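Local coordinates for protein cellulase (Bacillus sp. BG-CS10, PDB 5E0C) that probably hydrolyses beta-1,4-glucosidic bonds of cellulose with a family 5 glycoside hydrolase barrel, to which carbohydrate-binding modules are joined, at residues Val14-Pro19 with Gly54-Arg59; Asp95-Leu100 with Lys141-Ser146; Arg83-Ile88 with Glu133-His138; Gly38-Thr43 with Asn317-Ser322; Thr197-Asp202 with Asn254-Thr259. All coordinates share one frame; numbering follows the deposited sequence.

In the fold
The five contacts show how chemistry in an eight-stranded beta/alpha barrel changes with depth. Contact 2 is the core example: two neighbouring parallel barrel strands, almost wholly buried and joined by backbone bonds. Contact 1 touches it through Asp16 and Tyr97 and brings the N-terminal helix against strand 57-60, next to strand 97-101. Contact 3 packs the helices that precede the two strands of contact 2, its Phe135 and Ile88 meeting Leu100 and Leu142 on the barrel side of a salt bridge. Contacts 4 and 5 lie about 35 Å apart between centres, on opposite sides of the chain's centre; the former is a surface contact of loops, using hydroxyls, water and a stacked guanidinium, the latter a partly buried arginine grip.

Contact 1: Val14-Pro19 with Gly54-Arg59; sequences VADMQP and GYKSIR
The ring of Tyr55 receives Pro19 O at its edge, near the ring plane and 3.5 Å from CD1, while CG of the proline ring comes within 4.0 Å of the same CD1; the two side chains cross at about a right angle. That carbonyl is also bonded by the backbone, Lys56 N donating to Pro19 O at 2.9 Å and Ser57 N more weakly. A cis peptide bond precedes Pro19, in the turn that leads to strand 20-23. The Ser57 hydroxyl, set between its backbone N and carbonyl carbon (chi1 66°), donates to Met17 O at 2.9 Å. Lys56 bends at its last two torsions and carries NZ to 2.8 Å from Asp16 OD1, a salt bridge in which NZ reaches the oxygen from above the carboxylate plane; OD2 of Asp16 bonds Tyr97 OH. Helix 9-17 and the turn after it thus meet the start of barrel strand 57-60; strand 97-101 is next in the sheet, side chains reach strand 306-311, and Trp336 meets Tyr55 edge-to-face.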
# COMPACT_ATOMS: atom_id res chain seq x y z
N VAL A 14 5.63 -19.70 10.08
CA VAL A 14 5.53 -18.46 9.33
C VAL A 14 5.09 -18.70 7.87
O VAL A 14 4.34 -17.89 7.30
CB VAL A 14 6.87 -17.67 9.36
CG1 VAL A 14 6.85 -16.52 8.37
CG2 VAL A 14 7.13 -17.16 10.76
N ALA A 15 5.52 -19.81 7.28
CA ALA A 15 5.08 -20.14 5.93
C ALA A 15 3.58 -20.43 5.93
O ALA A 15 2.87 -20.09 5.00
CB ALA A 15 5.85 -21.32 5.38
N ASP A 16 3.11 -21.04 7.01
CA ASP A 16 1.72 -21.41 7.13
C ASP A 16 0.87 -20.17 7.38
O ASP A 16 -0.35 -20.22 7.29
CB ASP A 16 1.53 -22.43 8.25
CG ASP A 16 0.20 -23.17 8.16
OD1 ASP A 16 -0.38 -23.18 7.06
OD2 ASP A 16 -0.25 -23.74 9.18
N MET A 17 1.52 -19.06 7.70
CA MET A 17 0.80 -17.79 7.80
C MET A 17 0.40 -17.20 6.44
O MET A 17 -0.55 -16.41 6.36
CB MET A 17 1.64 -16.74 8.53
CG MET A 17 1.84 -17.02 9.99
SD MET A 17 3.06 -15.86 10.63
CE MET A 17 2.22 -14.30 10.38
N GLN A 18 1.13 -17.55 5.39
CA GLN A 18 0.96 -16.93 4.08
C GLN A 18 -0.44 -17.14 3.47
O GLN A 18 -0.90 -18.26 3.39
CB GLN A 18 2.01 -17.49 3.12
CG GLN A 18 2.11 -16.74 1.81
CD GLN A 18 2.89 -15.46 1.93
OE1 GLN A 18 2.49 -14.53 2.65
NE2 GLN A 18 4.02 -15.39 1.22
N PRO A 19 -1.12 -16.06 3.05
CA PRO A 19 -0.87 -14.62 3.17
C PRO A 19 -1.68 -14.00 4.31
O PRO A 19 -2.68 -14.58 4.74
CB PRO A 19 -1.34 -14.09 1.83
CG PRO A 19 -2.54 -14.95 1.53
CD PRO A 19 -2.26 -16.32 2.15
N GLY A 54 -9.35 -16.40 1.58
CA GLY A 54 -8.10 -17.12 1.43
C GLY A 54 -6.96 -16.66 2.32
O GLY A 54 -5.87 -17.24 2.26
N TYR A 55 -7.17 -15.64 3.14
CA TYR A 55 -6.13 -15.18 4.05
C TYR A 55 -5.96 -16.17 5.17
O TYR A 55 -6.94 -16.67 5.72
CB TYR A 55 -6.43 -13.79 4.60
CG TYR A 55 -6.19 -12.73 3.55
CD1 TYR A 55 -4.91 -12.24 3.33
CD2 TYR A 55 -7.23 -12.26 2.75
CE1 TYR A 55 -4.67 -11.30 2.35
CE2 TYR A 55 -7.00 -11.31 1.78
CZ TYR A 55 -5.72 -10.83 1.58
OH TYR A 55 -5.49 -9.90 0.61
N LYS A 56 -4.70 -16.47 5.50
CA LYS A 56 -4.39 -17.47 6.52
C LYS A 56 -3.79 -16.87 7.80
O LYS A 56 -3.42 -17.60 8.72
CB LYS A 56 -3.45 -18.52 5.94
CG LYS A 56 -4.18 -19.57 5.13
CD LYS A 56 -3.25 -20.32 4.19
CE LYS A 56 -2.14 -21.10 4.90
NZ LYS A 56 -2.65 -22.16 5.83
N SER A 57 -3.73 -15.55 7.86
CA SER A 57 -3.26 -14.89 9.07
C SER A 57 -3.74 -13.45 9.11
O SER A 57 -4.00 -12.84 8.07
CB SER A 57 -1.73 -14.93 9.17
OG SER A 57 -1.14 -14.16 8.15
N ILE A 58 -3.88 -12.91 10.31
CA ILE A 58 -4.36 -11.56 10.45
C ILE A 58 -3.52 -10.79 11.48
O ILE A 58 -3.14 -11.32 12.52
CB ILE A 58 -5.86 -11.55 10.86
CG1 ILE A 58 -6.41 -10.13 10.94
CG2 ILE A 58 -6.07 -12.26 12.19
CD1 ILE A 58 -7.89 -10.10 11.32
N ARG A 59 -3.20 -9.54 11.16
CA ARG A 59 -2.48 -8.68 12.09
C ARG A 59 -3.47 -7.72 12.70
O ARG A 59 -4.20 -7.03 11.98
CB ARG A 59 -1.35 -7.92 11.39
CG ARG A 59 -0.44 -7.09 12.32
CD ARG A 59 0.85 -6.74 11.58
NE ARG A 59 1.74 -5.81 12.28
CZ ARG A 59 1.79 -4.50 12.07
NH1 ARG A 59 0.97 -3.93 11.19
NH2 ARG A 59 2.64 -3.74 12.73

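Contact 2: Asp95-Leu100 with Lys141-Ser146; sequences DLYVML and KLMFES
With CG anti to the carbonyl carbon (chi1 -56°) and a single bend at chi3, Lys141 lays its chain over the ring of Tyr97, whose CG lies beside its backbone N (chi1 -69°), turning the ring to the lysine chain. Tyr97 opens strand 97-101 and Lys141 directly precedes strand 142-145, its parallel neighbour in the eight-stranded beta/alpha barrel. CE of Lys141 sits 3.5 Å above the ring centre of Tyr97, a CH-pi contact, and NZ adds a cation-pi interaction over the same face. NZ then reaches Asp95, which ends the preceding helix in a Schellman motif, bonding its carbonyl O and, weakly, OD1 as part of a salt bridge. From there the strands zip together: Val98 N to Lys141 O, Met143 N to Val98 O, Leu100 N to Met143 O and Glu145 N to Leu100 O, all between 2.8 and 3.0 Å. Side chains alternate. Val98, Leu100, Leu142 and Phe144 face the helix layer, with Leu142 CD1 3.7 Å from Val98 CG1, whereas Met99 and Met143 lie on the other face. Glu145 OE1 forms a salt bridge with Arg59 and also rests 3.4 Å from Met99 SD.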
# COMPACT_ATOMS: atom_id res chain seq x y z
N ASP A 95 -9.36 -20.54 12.43
CA ASP A 95 -8.07 -21.19 12.21
C ASP A 95 -7.04 -20.24 11.59
O ASP A 95 -6.13 -20.66 10.88
CB ASP A 95 -8.23 -22.44 11.34
CG ASP A 95 -7.08 -23.41 11.51
OD1 ASP A 95 -6.65 -23.60 12.68
OD2 ASP A 95 -6.61 -23.97 10.49
N LEU A 96 -7.18 -18.95 11.87
CA LEU A 96 -6.21 -17.95 11.43
C LEU A 96 -5.04 -17.82 12.41
O LEU A 96 -5.19 -18.07 13.61
CB LEU A 96 -6.88 -16.58 11.28
CG LEU A 96 -7.95 -16.40 10.21
CD1 LEU A 96 -8.61 -15.03 10.37
CD2 LEU A 96 -7.34 -16.55 8.84
N TYR A 97 -3.89 -17.41 11.88
CA TYR A 97 -2.81 -16.92 12.74
C TYR A 97 -3.11 -15.47 13.07
O TYR A 97 -3.66 -14.74 12.24
CB TYR A 97 -1.44 -17.03 12.07
CG TYR A 97 -0.95 -18.45 11.88
CD1 TYR A 97 -1.31 -19.18 10.75
CD2 TYR A 97 -0.13 -19.05 12.83
CE1 TYR A 97 -0.86 -20.48 10.57
CE2 TYR A 97 0.31 -20.35 12.65
CZ TYR A 97 -0.05 -21.06 11.53
OH TYR A 97 0.40 -22.36 11.35
N VAL A 98 -2.73 -15.05 14.27
CA VAL A 98 -3.00 -13.69 14.71
C VAL A 98 -1.75 -13.01 15.26
O VAL A 98 -1.09 -13.57 16.12
CB VAL A 98 -4.08 -13.67 15.79
CG1 VAL A 98 -4.33 -12.26 16.26
CG2 VAL A 98 -5.36 -14.30 15.26
N MET A 99 -1.43 -11.82 14.75
CA MET A 99 -0.33 -11.02 15.28
C MET A 99 -0.88 -9.83 16.06
O MET A 99 -1.63 -9.02 15.50
CB MET A 99 0.60 -10.53 14.16
CG MET A 99 1.83 -9.78 14.67
SD MET A 99 2.97 -9.21 13.38
CE MET A 99 3.13 -10.69 12.42
N LEU A 100 -0.53 -9.72 17.34
CA LEU A 100 -1.00 -8.62 18.20
C LEU A 100 0.16 -7.72 18.64
O LEU A 100 1.19 -8.22 19.07
CB LEU A 100 -1.72 -9.18 19.42
CG LEU A 100 -2.09 -8.14 20.49
CD1 LEU A 100 -3.11 -7.14 19.97
CD2 LEU A 100 -2.58 -8.79 21.79
N LYS A 141 -0.86 -20.05 17.78
CA LYS A 141 -1.10 -19.40 16.49
C LYS A 141 -1.31 -17.91 16.69
O LYS A 141 -1.32 -17.14 15.73
CB LYS A 141 -2.30 -20.03 15.78
CG LYS A 141 -2.13 -21.53 15.59
CD LYS A 141 -3.20 -22.12 14.71
CE LYS A 141 -3.07 -21.61 13.29
NZ LYS A 141 -3.84 -22.48 12.37
N LEU A 142 -1.48 -17.51 17.94
CA LEU A 142 -1.38 -16.10 18.32
C LEU A 142 0.07 -15.77 18.68
O LEU A 142 0.69 -16.44 19.48
CB LEU A 142 -2.32 -15.79 19.49
CG LEU A 142 -2.17 -14.43 20.18
CD1 LEU A 142 -2.40 -13.29 19.21
CD2 LEU A 142 -3.12 -14.33 21.35
N MET A 143 0.61 -14.73 18.04
CA MET A 143 1.97 -14.26 18.25
C MET A 143 1.98 -12.79 18.69
O MET A 143 1.04 -12.04 18.39
CB MET A 143 2.78 -14.44 16.98
CG MET A 143 2.33 -13.53 15.85
SD MET A 143 2.88 -14.15 14.25
CE MET A 143 1.59 -15.35 13.87
N PHE A 144 3.04 -12.38 19.38
CA PHE A 144 3.17 -11.01 19.88
C PHE A 144 4.25 -10.24 19.16
O PHE A 144 5.36 -10.75 18.96
CB PHE A 144 3.50 -10.97 21.36
CG PHE A 144 2.43 -11.53 22.24
CD1 PHE A 144 1.11 -11.53 21.83
CD2 PHE A 144 2.76 -12.06 23.48
CE1 PHE A 144 0.11 -12.05 22.66
CE2 PHE A 144 1.78 -12.58 24.30
CZ PHE A 144 0.46 -12.58 23.89
N GLU A 145 3.93 -9.00 18.80
CA GLU A 145 4.85 -8.11 18.12
C GLU A 145 5.15 -6.94 19.05
O GLU A 145 4.24 -6.28 19.53
CB GLU A 145 4.25 -7.65 16.79
CG GLU A 145 5.06 -6.60 16.09
CD GLU A 145 4.32 -6.02 14.90
OE1 GLU A 145 3.07 -6.17 14.86
OE2 GLU A 145 4.98 -5.42 14.01
N SER A 146 6.43 -6.69 19.32
CA SER A 146 6.82 -5.81 20.42
C SER A 146 6.29 -4.38 20.29
O SER A 146 5.67 -3.86 21.22
CB SER A 146 8.34 -5.77 20.54
OG SER A 146 8.93 -5.26 19.36

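Contact 3: Arg83-Ile88 with Glu133-His138; sequences RVEQVI and ERFQGH
Arg134 NH1 donates to Glu85 OE1 at 2.7 Å, a salt bridge that meets the oxygen nearly along its C-O axis. It ties together two neighbouring helices of the beta/alpha barrel's outer layer, 78-93 and 117-134, near the end of the second. Glu85 stretches out fully, CG anti to its backbone N (chi1 179°), whereas Arg134 folds at chi2 and chi3; the carboxylate and guanidinium planes stand 53° apart. NH2 of the arginine has a second acidic partner in Glu78. Beside this pair Phe135 is wedged: Arg134 CG lies over one face of its ring, its CE1 touches Glu85 CG at 3.6 Å, and its CZ meets Ile88 CD1 at 3.6 Å. The ring and Ile88 continue inward onto Leu100 and Leu142. His138, the last residue of the type I turn that starts at Phe135, bonds Asp89 through NE2 and has Glu85 OE2 at its ring edge, 3.7 Å from CE1. That same OE2 accepts from a water at 3.1 Å, which also donates, weakly, to Arg134 O.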
# COMPACT_ATOMS: atom_id res chain seq x y z
N ARG A 83 -12.82 -6.46 24.05
CA ARG A 83 -13.17 -6.38 22.64
C ARG A 83 -12.03 -6.87 21.75
O ARG A 83 -12.24 -7.76 20.91
CB ARG A 83 -13.58 -4.95 22.23
CG ARG A 83 -14.94 -4.53 22.78
CD ARG A 83 -15.62 -3.45 21.94
NE ARG A 83 -14.86 -2.21 21.86
CZ ARG A 83 -14.84 -1.27 22.80
NH1 ARG A 83 -15.53 -1.45 23.91
NH2 ARG A 83 -14.12 -0.17 22.64
N VAL A 84 -10.83 -6.31 21.94
CA VAL A 84 -9.68 -6.80 21.18
C VAL A 84 -9.51 -8.31 21.38
O VAL A 84 -9.27 -9.06 20.41
CB VAL A 84 -8.34 -6.03 21.54
CG1 VAL A 84 -8.09 -6.04 23.00
CG2 VAL A 84 -7.15 -6.66 20.82
N GLU A 85 -9.71 -8.77 22.62
CA GLU A 85 -9.62 -10.21 22.90
C GLU A 85 -10.69 -11.01 22.15
O GLU A 85 -10.41 -12.09 21.62
CB GLU A 85 -9.74 -10.49 24.40
CG GLU A 85 -9.67 -11.97 24.70
CD GLU A 85 -9.80 -12.32 26.16
OE1 GLU A 85 -10.02 -11.41 26.99
OE2 GLU A 85 -9.67 -13.52 26.49
N GLN A 86 -11.91 -10.48 22.10
CA GLN A 86 -13.00 -11.14 21.39
C GLN A 86 -12.64 -11.30 19.91
O GLN A 86 -12.78 -12.39 19.34
CB GLN A 86 -14.30 -10.36 21.57
CG GLN A 86 -15.47 -10.87 20.75
CD GLN A 86 -16.06 -12.17 21.28
OE1 GLN A 86 -15.46 -13.25 21.16
NE2 GLN A 86 -17.25 -12.08 21.86
N VAL A 87 -12.15 -10.23 19.30
CA VAL A 87 -11.73 -10.30 17.90
C VAL A 87 -10.63 -11.36 17.69
O VAL A 87 -10.69 -12.15 16.73
CB VAL A 87 -11.26 -8.92 17.39
CG1 VAL A 87 -10.75 -9.03 15.96
CG2 VAL A 87 -12.39 -7.91 17.48
N ILE A 88 -9.66 -11.39 18.60
CA ILE A 88 -8.59 -12.40 18.53
C ILE A 88 -9.16 -13.82 18.60
O ILE A 88 -8.70 -14.72 17.87
CB ILE A 88 -7.56 -12.22 19.67
CG1 ILE A 88 -6.79 -10.92 19.49
CG2 ILE A 88 -6.62 -13.43 19.75
CD1 ILE A 88 -5.82 -10.62 20.63
N GLU A 133 -0.46 -11.80 30.36
CA GLU A 133 -1.34 -12.45 31.32
C GLU A 133 -2.68 -12.78 30.69
O GLU A 133 -3.18 -13.89 30.85
CB GLU A 133 -1.51 -11.54 32.55
CG GLU A 133 -2.78 -11.78 33.37
CD GLU A 133 -2.86 -13.17 33.95
OE1 GLU A 133 -1.83 -13.88 33.99
OE2 GLU A 133 -3.98 -13.56 34.37
N ARG A 134 -3.24 -11.82 29.95
CA ARG A 134 -4.54 -12.01 29.31
C ARG A 134 -4.55 -13.21 28.35
O ARG A 134 -5.49 -14.00 28.34
CB ARG A 134 -4.95 -10.73 28.57
CG ARG A 134 -6.28 -10.80 27.84
CD ARG A 134 -7.43 -11.20 28.76
NE ARG A 134 -7.75 -10.19 29.76
CZ ARG A 134 -8.78 -9.34 29.69
NH1 ARG A 134 -9.61 -9.38 28.65
NH2 ARG A 134 -8.98 -8.47 30.66
N PHE A 135 -3.49 -13.38 27.56
CA PHE A 135 -3.50 -14.43 26.55
C PHE A 135 -2.61 -15.61 26.88
O PHE A 135 -2.20 -16.37 26.00
CB PHE A 135 -3.12 -13.82 25.20
CG PHE A 135 -3.98 -12.66 24.82
CD1 PHE A 135 -5.31 -12.85 24.47
CD2 PHE A 135 -3.48 -11.37 24.87
CE1 PHE A 135 -6.12 -11.77 24.16
CE2 PHE A 135 -4.28 -10.29 24.55
CZ PHE A 135 -5.60 -10.49 24.19
N GLN A 136 -2.34 -15.79 28.16
CA GLN A 136 -1.45 -16.85 28.61
C GLN A 136 -1.89 -18.25 28.18
O GLN A 136 -1.06 -19.08 27.84
CB GLN A 136 -1.32 -16.82 30.14
CG GLN A 136 -0.45 -17.91 30.71
CD GLN A 136 -0.55 -17.97 32.22
OE1 GLN A 136 -1.66 -17.99 32.77
NE2 GLN A 136 0.60 -17.97 32.89
N GLY A 137 -3.20 -18.49 28.18
CA GLY A 137 -3.71 -19.80 27.78
C GLY A 137 -4.11 -19.92 26.32
O GLY A 137 -4.67 -20.94 25.92
N HIS A 138 -3.81 -18.91 25.51
CA HIS A 138 -4.20 -18.90 24.10
C HIS A 138 -3.25 -19.68 23.22
O HIS A 138 -2.04 -19.69 23.46
CB HIS A 138 -4.30 -17.47 23.58
CG HIS A 138 -5.60 -16.81 23.88
ND1 HIS A 138 -5.91 -16.30 25.13
CD2 HIS A 138 -6.68 -16.56 23.10
CE1 HIS A 138 -7.12 -15.77 25.09
NE2 HIS A 138 -7.61 -15.92 23.87
O HOH W 1 -8.80 -14.72 29.17

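Contact 4: Gly38-Thr43 with Asn317-Ser322; sequences GNPRVT and NRETYS
Two surface loops meet where residues 38-43, leading to helix 44-52, touch the turn 317-322. The amide of Asn39 stacks on one face of the Arg318 guanidinium, the planes 17° apart and Asn39 CG 3.5 Å from Arg318 NH1, offset toward the rim. Neither group is held by the stack alone. Asn39 ND2 donates to Asn25 O and Asn312 O, while NH1 and NH2 of Arg318 bond Thr26 OG1 and Gly24 O, so the flat groups are fixed from outside. In the guanidinium plane a water accepts from Arg318 NH1 at 3.0 Å and donates to Pro40 O at 2.6 Å. In the beta/alpha barrel this turn follows the last strand, 306-311, and it combines an Asx turn with a G1 beta bulge: Asn317 OD1 takes Glu319 N at 3.0 Å, and Asn317 pairs with two successive residues, Tyr321 and Ser322. Tyr321 projects from the bulge with its CG anti to the carbonyl carbon (chi1 -57°), and its OH shares a hydrogen bond of 2.6 Å with Thr43 OG1. The same threonine oxygen caps helix 44-52 from the N-cap position by bonding Leu46 N. The Glu319 side chain runs past Pro40, OE2 3.9 Å from Pro40 CG.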
# COMPACT_ATOMS: atom_id res chain seq x y z
N GLY A 38 -13.13 6.15 11.48
CA GLY A 38 -14.11 5.96 10.43
C GLY A 38 -14.54 4.54 10.11
O GLY A 38 -15.53 4.35 9.42
N ASN A 39 -13.81 3.56 10.61
CA ASN A 39 -14.21 2.16 10.46
C ASN A 39 -15.23 1.76 11.53
O ASN A 39 -15.22 2.32 12.63
CB ASN A 39 -12.98 1.25 10.54
CG ASN A 39 -12.08 1.37 9.32
OD1 ASN A 39 -12.55 1.35 8.17
ND2 ASN A 39 -10.78 1.55 9.56
N PRO A 40 -16.12 0.80 11.22
CA PRO A 40 -17.11 0.35 12.20
C PRO A 40 -16.49 -0.59 13.24
O PRO A 40 -15.36 -1.04 13.04
CB PRO A 40 -18.12 -0.41 11.34
CG PRO A 40 -17.27 -1.00 10.25
CD PRO A 40 -16.22 0.06 9.95
N ARG A 41 -17.21 -0.89 14.31
CA ARG A 41 -16.72 -1.87 15.26
C ARG A 41 -16.60 -3.20 14.55
O ARG A 41 -17.33 -3.47 13.60
CB ARG A 41 -17.64 -1.97 16.48
CG ARG A 41 -17.62 -0.69 17.30
CD ARG A 41 -17.87 -0.91 18.78
NE ARG A 41 -17.38 0.22 19.57
CZ ARG A 41 -17.60 0.38 20.87
NH1 ARG A 41 -18.31 -0.53 21.53
NH2 ARG A 41 -17.13 1.44 21.51
N VAL A 42 -15.64 -4.01 14.97
CA VAL A 42 -15.38 -5.26 14.28
C VAL A 42 -16.57 -6.19 14.44
O VAL A 42 -17.15 -6.30 15.52
CB VAL A 42 -14.08 -5.93 14.79
CG1 VAL A 42 -13.76 -7.17 13.97
CG2 VAL A 42 -12.92 -4.95 14.74
N THR A 43 -16.95 -6.84 13.35
CA THR A 43 -18.02 -7.81 13.39
C THR A 43 -17.43 -9.19 13.21
O THR A 43 -16.31 -9.32 12.71
CB THR A 43 -19.09 -7.53 12.30
OG1 THR A 43 -18.49 -7.66 11.00
CG2 THR A 43 -19.64 -6.13 12.44
N ASN A 317 -14.45 -3.54 1.44
CA ASN A 317 -15.60 -2.79 1.93
C ASN A 317 -16.20 -3.51 3.13
O ASN A 317 -16.77 -4.59 2.99
CB ASN A 317 -16.66 -2.60 0.83
CG ASN A 317 -17.74 -1.57 1.21
OD1 ASN A 317 -18.11 -1.45 2.39
ND2 ASN A 317 -18.23 -0.83 0.22
N ARG A 318 -16.07 -2.91 4.30
CA ARG A 318 -16.45 -3.59 5.53
C ARG A 318 -17.94 -3.52 5.81
O ARG A 318 -18.43 -4.18 6.73
CB ARG A 318 -15.66 -3.04 6.72
CG ARG A 318 -14.16 -3.21 6.57
CD ARG A 318 -13.45 -2.90 7.87
NE ARG A 318 -12.02 -2.74 7.66
CZ ARG A 318 -11.17 -2.33 8.60
NH1 ARG A 318 -11.61 -2.05 9.81
NH2 ARG A 318 -9.88 -2.19 8.31
N GLU A 319 -18.67 -2.73 5.03
CA GLU A 319 -20.13 -2.80 5.06
C GLU A 319 -20.64 -3.96 4.23
O GLU A 319 -21.53 -4.68 4.66
CB GLU A 319 -20.79 -1.50 4.58
CG GLU A 319 -20.52 -0.29 5.47
CD GLU A 319 -20.99 -0.52 6.90
OE1 GLU A 319 -22.07 -1.11 7.08
OE2 GLU A 319 -20.27 -0.11 7.85
N THR A 320 -20.09 -4.17 3.04
CA THR A 320 -20.62 -5.21 2.15
C THR A 320 -19.85 -6.52 2.23
O THR A 320 -20.31 -7.54 1.72
CB THR A 320 -20.64 -4.76 0.68
OG1 THR A 320 -19.29 -4.74 0.18
CG2 THR A 320 -21.26 -3.37 0.54
N TYR A 321 -18.68 -6.48 2.85
CA TYR A 321 -17.80 -7.65 2.93
C TYR A 321 -17.38 -8.12 1.54
O TYR A 321 -17.27 -9.32 1.29
CB TYR A 321 -18.47 -8.78 3.72
CG TYR A 321 -18.87 -8.34 5.10
CD1 TYR A 321 -17.92 -8.21 6.10
CD2 TYR A 321 -20.19 -8.03 5.40
CE1 TYR A 321 -18.26 -7.78 7.37
CE2 TYR A 321 -20.55 -7.60 6.67
CZ TYR A 321 -19.58 -7.48 7.65
OH TYR A 321 -19.92 -7.05 8.91
N SER A 322 -17.14 -7.16 0.65
CA SER A 322 -16.57 -7.47 -0.66
C SER A 322 -15.54 -6.40 -1.02
O SER A 322 -15.61 -5.27 -0.52
CB SER A 322 -17.65 -7.56 -1.73
OG SER A 322 -18.28 -6.31 -1.92
O HOH W 2 -14.33 -2.42 11.11

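Contact 5: Thr197-Asp202 with Asn254-Thr259; sequences TATSQD and NRVHNT
The loop that leads from barrel strand 190-193 into helix 201-214 is gripped by an arginine of the neighbouring helix 243-261. Arg255 approaches Thr199 side-on: NE donates to Thr199 O at 2.9 Å, and NH2 reaches both that oxygen, at 3.0 Å, and Thr199 OG1, at 3.1 Å. All three bonds use the edge of the guanidinium, with Thr199 O in its plane, which should hold the group's rotation. The bend at chi3 (-59°) turns the arginine's end toward the loop, and OG1 is presented by a chi1 of 68°, between the threonine's backbone N and carbonyl carbon. Thr199 CG2 packs on Val256 CG2 at 4.3 Å. One turn on, Thr259 OG1 donates to Arg255 O at 2.9 Å, where Thr259 N comes to the opposite face of the carbonyl plane. Gln201 runs past Arg255 toward Thr259. With Ser200 in the N-cap position of helix 201-214, the grip lies where a strand-to-helix loop meets an adjacent outer helix, a junction that belongs to the beta/alpha barrel.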
# COMPACT_ATOMS: atom_id res chain seq x y z
N THR A 197 10.75 -0.31 11.25
CA THR A 197 10.57 -1.46 10.36
C THR A 197 11.17 -1.24 8.97
O THR A 197 10.63 -1.70 7.98
CB THR A 197 9.08 -1.84 10.19
OG1 THR A 197 8.35 -0.73 9.63
CG2 THR A 197 8.46 -2.25 11.52
N ALA A 198 12.30 -0.54 8.89
CA ALA A 198 12.97 -0.31 7.61
C ALA A 198 13.96 -1.44 7.27
O ALA A 198 14.19 -2.34 8.07
CB ALA A 198 13.68 1.03 7.63
N THR A 199 14.55 -1.35 6.07
CA THR A 199 15.27 -2.49 5.50
C THR A 199 16.71 -2.21 5.08
O THR A 199 17.27 -2.96 4.28
CB THR A 199 14.56 -3.02 4.26
OG1 THR A 199 14.66 -2.04 3.21
CG2 THR A 199 13.10 -3.34 4.56
N SER A 200 17.31 -1.15 5.59
CA SER A 200 18.71 -0.89 5.29
C SER A 200 19.56 -1.93 6.02
O SER A 200 19.21 -2.40 7.11
CB SER A 200 19.12 0.52 5.70
OG SER A 200 19.28 0.59 7.10
N GLN A 201 20.68 -2.29 5.40
CA GLN A 201 21.55 -3.34 5.91
C GLN A 201 21.92 -3.21 7.39
O GLN A 201 21.90 -4.20 8.13
CB GLN A 201 22.82 -3.40 5.07
CG GLN A 201 23.69 -4.58 5.38
CD GLN A 201 22.93 -5.89 5.36
OE1 GLN A 201 22.82 -6.57 6.39
NE2 GLN A 201 22.41 -6.26 4.19
N ASP A 202 22.23 -2.00 7.84
CA ASP A 202 22.62 -1.80 9.24
C ASP A 202 21.49 -2.16 10.21
O ASP A 202 21.73 -2.75 11.26
CB ASP A 202 23.07 -0.35 9.47
CG ASP A 202 23.51 -0.10 10.91
OD1 ASP A 202 24.59 -0.59 11.30
OD2 ASP A 202 22.77 0.58 11.65
N ASN A 254 16.40 -8.91 -1.36
CA ASN A 254 17.67 -9.64 -1.34
C ASN A 254 18.36 -9.42 0.01
O ASN A 254 18.77 -10.38 0.66
CB ASN A 254 18.59 -9.20 -2.48
CG ASN A 254 18.33 -9.95 -3.75
OD1 ASN A 254 17.55 -10.90 -3.77
ND2 ASN A 254 18.98 -9.53 -4.84
N ARG A 255 18.47 -8.16 0.43
CA ARG A 255 19.07 -7.90 1.72
C ARG A 255 18.33 -8.64 2.82
O ARG A 255 18.94 -9.32 3.66
CB ARG A 255 19.08 -6.41 2.04
CG ARG A 255 19.92 -5.58 1.11
CD ARG A 255 20.15 -4.20 1.70
NE ARG A 255 18.90 -3.48 1.96
CZ ARG A 255 18.30 -2.70 1.07
NH1 ARG A 255 18.84 -2.54 -0.13
NH2 ARG A 255 17.17 -2.06 1.37
N VAL A 256 17.00 -8.51 2.82
CA VAL A 256 16.20 -9.17 3.85
C VAL A 256 16.40 -10.70 3.84
O VAL A 256 16.46 -11.35 4.89
CB VAL A 256 14.69 -8.82 3.70
CG1 VAL A 256 13.81 -9.77 4.50
CG2 VAL A 256 14.45 -7.38 4.11
N HIS A 257 16.49 -11.28 2.65
CA HIS A 257 16.60 -12.73 2.55
C HIS A 257 17.96 -13.20 3.03
O HIS A 257 18.07 -14.15 3.81
CB HIS A 257 16.36 -13.20 1.12
CG HIS A 257 16.45 -14.68 0.95
ND1 HIS A 257 17.64 -15.33 0.67
CD2 HIS A 257 15.51 -15.65 1.02
CE1 HIS A 257 17.42 -16.63 0.58
NE2 HIS A 257 16.13 -16.85 0.79
N ASN A 258 19.01 -12.51 2.59
CA ASN A 258 20.37 -12.89 2.94
C ASN A 258 20.63 -12.74 4.42
O ASN A 258 21.36 -13.53 5.03
CB ASN A 258 21.37 -12.06 2.13
CG ASN A 258 21.21 -12.25 0.64
OD1 ASN A 258 20.65 -13.27 0.18
ND2 ASN A 258 21.68 -11.27 -0.14
N THR A 259 20.01 -11.74 5.04
CA THR A 259 20.27 -11.51 6.45
C THR A 259 19.48 -12.43 7.37
O THR A 259 20.01 -12.87 8.39
CB THR A 259 19.99 -10.05 6.83
OG1 THR A 259 20.75 -9.18 5.98
CG2 THR A 259 20.38 -9.80 8.28